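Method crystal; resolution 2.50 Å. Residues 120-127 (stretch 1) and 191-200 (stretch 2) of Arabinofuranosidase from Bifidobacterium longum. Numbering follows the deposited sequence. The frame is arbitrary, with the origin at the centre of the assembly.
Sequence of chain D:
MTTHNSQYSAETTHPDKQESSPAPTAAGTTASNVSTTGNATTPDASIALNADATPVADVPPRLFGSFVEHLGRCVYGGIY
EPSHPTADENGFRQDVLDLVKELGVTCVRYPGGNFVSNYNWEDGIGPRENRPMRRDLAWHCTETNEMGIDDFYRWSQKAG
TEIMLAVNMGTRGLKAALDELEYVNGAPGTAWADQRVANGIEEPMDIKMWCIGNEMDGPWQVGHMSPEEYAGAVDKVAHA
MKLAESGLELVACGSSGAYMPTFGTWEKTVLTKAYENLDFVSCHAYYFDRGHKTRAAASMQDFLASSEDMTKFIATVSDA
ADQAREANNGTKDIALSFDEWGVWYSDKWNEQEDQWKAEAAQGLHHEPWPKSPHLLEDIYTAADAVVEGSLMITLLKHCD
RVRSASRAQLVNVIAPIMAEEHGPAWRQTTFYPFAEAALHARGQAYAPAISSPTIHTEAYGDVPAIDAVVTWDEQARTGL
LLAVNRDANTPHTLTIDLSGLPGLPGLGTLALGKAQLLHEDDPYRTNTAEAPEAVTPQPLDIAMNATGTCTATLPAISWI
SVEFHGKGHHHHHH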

# COMPACT_ATOMS: atom_id res chain seq x y z
N ASN D 120 -6.36 -1.64 -15.31
CA ASN D 120 -5.51 -2.84 -15.27
C ASN D 120 -4.98 -3.14 -16.67
O ASN D 120 -5.75 -3.49 -17.56
CB ASN D 120 -6.29 -4.04 -14.72
CG ASN D 120 -7.08 -3.70 -13.47
OD1 ASN D 120 -6.52 -3.24 -12.48
ND2 ASN D 120 -8.39 -3.95 -13.51
N TRP D 121 -3.67 -3.01 -16.85
CA TRP D 121 -3.06 -3.04 -18.18
C TRP D 121 -3.20 -4.38 -18.91
O TRP D 121 -3.17 -4.43 -20.14
CB TRP D 121 -1.59 -2.59 -18.12
CG TRP D 121 -0.71 -3.55 -17.40
CD1 TRP D 121 -0.41 -3.55 -16.07
CD2 TRP D 121 0.00 -4.65 -17.98
NE1 TRP D 121 0.44 -4.59 -15.78
CE2 TRP D 121 0.71 -5.28 -16.93
CE3 TRP D 121 0.11 -5.16 -19.28
CZ2 TRP D 121 1.51 -6.41 -17.15
CZ3 TRP D 121 0.90 -6.28 -19.49
CH2 TRP D 121 1.59 -6.89 -18.43
N GLU D 122 -3.35 -5.47 -18.15
CA GLU D 122 -3.53 -6.81 -18.71
C GLU D 122 -4.91 -7.00 -19.33
O GLU D 122 -5.11 -7.89 -20.16
CB GLU D 122 -3.33 -7.90 -17.64
CG GLU D 122 -2.07 -7.76 -16.79
CD GLU D 122 -2.30 -6.96 -15.52
OE1 GLU D 122 -3.02 -5.94 -15.57
OE2 GLU D 122 -1.76 -7.35 -14.47
N ASP D 123 -5.87 -6.16 -18.92
CA ASP D 123 -7.22 -6.21 -19.47
C ASP D 123 -7.27 -5.86 -20.96
O ASP D 123 -8.22 -6.21 -21.65
CB ASP D 123 -8.16 -5.27 -18.70
CG ASP D 123 -8.49 -5.78 -17.31
OD1 ASP D 123 -8.31 -6.99 -17.05
OD2 ASP D 123 -8.95 -4.97 -16.48
N GLY D 124 -6.23 -5.16 -21.42
CA GLY D 124 -6.17 -4.70 -22.81
C GLY D 124 -5.19 -5.46 -23.69
O GLY D 124 -4.91 -5.04 -24.81
N ILE D 125 -4.67 -6.57 -23.18
CA ILE D 125 -3.75 -7.43 -23.94
C ILE D 125 -4.41 -8.76 -24.30
O ILE D 125 -5.47 -9.11 -23.77
CB ILE D 125 -2.39 -7.67 -23.21
CG1 ILE D 125 -2.59 -8.51 -21.94
CG2 ILE D 125 -1.69 -6.35 -22.91
CD1 ILE D 125 -1.32 -9.12 -21.38
N GLY D 126 -3.77 -9.50 -25.20
CA GLY D 126 -4.29 -10.79 -25.64
C GLY D 126 -5.39 -10.64 -26.67
O GLY D 126 -5.64 -9.54 -27.17
N PRO D 127 -6.07 -11.76 -27.00
CA PRO D 127 -7.15 -11.75 -28.00
C PRO D 127 -8.36 -10.94 -27.53
O PRO D 127 -8.84 -11.14 -26.41
CB PRO D 127 -7.52 -13.24 -28.12
CG PRO D 127 -6.34 -13.99 -27.57
CD PRO D 127 -5.81 -13.11 -26.48
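Stretch 2, residues 191-200: AWADQRVANG

Stretch 2 lies on stretch 1 as a helix whose one side, and the residue just after its end, touch a loop through a small, mostly van der Waals contact with no hydrogen bond across it. The two stretches together bury 240 Å².

Stretch 2 is helical from Ala191 to Ala198. Asn199 and Gly200 follow as the chain leaves the helix. Gly200 has a positive phi of 113° and closes a Schellman motif. At these backbone angles a side chain would be jammed against the carbonyl O of Asn199, so glycine suits the position.

Stretch 1 has no regular helix. Trp121 to Asp123 take helical phi/psi values, and the chain then extends at Ile125. The turn is held by Asp123 N to Asn120 O at 3.0 Å, and by a side-chain hydrogen bond from Asn120 ND2 to Asp123 OD2 at 3.2 Å.

Both stretches run in the same general sense along the contact. Trp192 lies near Trp121 and Glu122 at one end, and Asn199 lies near Ile125 and Gly126 at the other. The backbones converge along the way: the CA atoms of Glu122 and Trp192 are 10.5 Å apart, those of Gly126 and Asn199 only 5.4 Å. Large side chains fill the wider end.

Trp192, Gln195 and Asn199 make all the contacts from stretch 2. Their spacing of three and four residues brings them to the same side of the helix and its end, and the CA-to-CB bond of each points toward stretch 1.

At the wide end, Trp192 CZ3 is 3.7 Å from Trp121 CH2. The six-membered rings are oblique, with planes at 50° and centroids 5.3 Å apart. Trp121 starts sideways, but its indole reaches over one face of Trp192. Glu122 CG lies 4.3 Å from Trp192 CH2, a looser contact made by the aliphatic part of the glutamate.

In the middle, Ile125 points toward the helix. Its CD1 is 3.7 Å from Gln195 OE1, and its CB is 3.9 Å from Asn199 ND2.

At the narrow end, Asn199 ND2 approaches Gly126 N to 3.1 Å. Both are donors, so this is close packing and not a hydrogen bond; Asn199 ND2 is hydrogen-bonded elsewhere in the structure. Gly126 has a phi of 79°, which favours glycine. A CB here would point away from the helix and clash with Pro127 CD.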

# COMPACT_ATOMS: atom_id res chain seq x y z
N ALA D 191 8.34 -15.22 -19.13
CA ALA D 191 6.89 -15.46 -19.18
C ALA D 191 6.09 -14.27 -19.73
O ALA D 191 5.26 -14.45 -20.63
CB ALA D 191 6.36 -15.88 -17.82
N TRP D 192 6.35 -13.08 -19.19
CA TRP D 192 5.65 -11.87 -19.61
C TRP D 192 5.93 -11.49 -21.06
O TRP D 192 5.02 -11.12 -21.79
CB TRP D 192 5.99 -10.68 -18.69
CG TRP D 192 5.26 -10.67 -17.38
CD1 TRP D 192 5.82 -10.74 -16.14
CD2 TRP D 192 3.84 -10.58 -17.18
NE1 TRP D 192 4.84 -10.70 -15.17
CE2 TRP D 192 3.62 -10.60 -15.78
CE3 TRP D 192 2.74 -10.49 -18.04
CZ2 TRP D 192 2.33 -10.53 -15.22
CZ3 TRP D 192 1.46 -10.42 -17.48
CH2 TRP D 192 1.27 -10.44 -16.09
N ALA D 193 7.20 -11.58 -21.47
CA ALA D 193 7.60 -11.23 -22.83
C ALA D 193 7.07 -12.22 -23.86
O ALA D 193 6.68 -11.84 -24.95
CB ALA D 193 9.10 -11.10 -22.94
N ASP D 194 7.06 -13.51 -23.48
CA ASP D 194 6.52 -14.57 -24.33
C ASP D 194 5.03 -14.38 -24.62
O ASP D 194 4.55 -14.79 -25.68
CB ASP D 194 6.79 -15.95 -23.72
CG ASP D 194 8.25 -16.38 -23.84
OD1 ASP D 194 9.09 -15.56 -24.29
OD2 ASP D 194 8.56 -17.53 -23.48
N GLN D 195 4.32 -13.76 -23.69
CA GLN D 195 2.92 -13.38 -23.90
C GLN D 195 2.79 -12.36 -25.03
O GLN D 195 1.90 -12.49 -25.87
CB GLN D 195 2.28 -12.84 -22.62
CG GLN D 195 1.73 -13.91 -21.70
CD GLN D 195 0.96 -13.33 -20.52
OE1 GLN D 195 0.07 -12.49 -20.70
NE2 GLN D 195 1.29 -13.78 -19.32
N ARG D 196 3.67 -11.37 -25.04
CA ARG D 196 3.69 -10.36 -26.10
C ARG D 196 3.94 -11.01 -27.46
O ARG D 196 3.27 -10.68 -28.44
CB ARG D 196 4.75 -9.30 -25.83
CG ARG D 196 4.56 -8.01 -26.61
CD ARG D 196 5.88 -7.43 -27.11
NE ARG D 196 6.96 -7.55 -26.13
CZ ARG D 196 8.02 -8.33 -26.27
NH1 ARG D 196 8.18 -9.09 -27.35
NH2 ARG D 196 8.94 -8.37 -25.31
N VAL D 197 4.90 -11.93 -27.49
CA VAL D 197 5.22 -12.70 -28.69
C VAL D 197 4.00 -13.50 -29.17
O VAL D 197 3.66 -13.48 -30.35
CB VAL D 197 6.43 -13.65 -28.45
CG1 VAL D 197 6.73 -14.48 -29.69
CG2 VAL D 197 7.66 -12.86 -28.03
N ALA D 198 3.35 -14.19 -28.24
CA ALA D 198 2.14 -14.97 -28.53
C ALA D 198 0.98 -14.08 -28.97
O ALA D 198 0.12 -14.51 -29.73
CB ALA D 198 1.75 -15.81 -27.33
N ASN D 199 0.98 -12.83 -28.49
CA ASN D 199 -0.06 -11.86 -28.84
C ASN D 199 0.16 -11.19 -30.20
O ASN D 199 -0.68 -10.40 -30.64
CB ASN D 199 -0.22 -10.81 -27.74
CG ASN D 199 -0.81 -11.38 -26.46
OD1 ASN D 199 -1.19 -12.55 -26.39
ND2 ASN D 199 -0.88 -10.55 -25.43
N GLY D 200 1.28 -11.49 -30.86
CA GLY D 200 1.53 -11.03 -32.22
C GLY D 200 2.65 -10.02 -32.40
O GLY D 200 2.93 -9.59 -33.52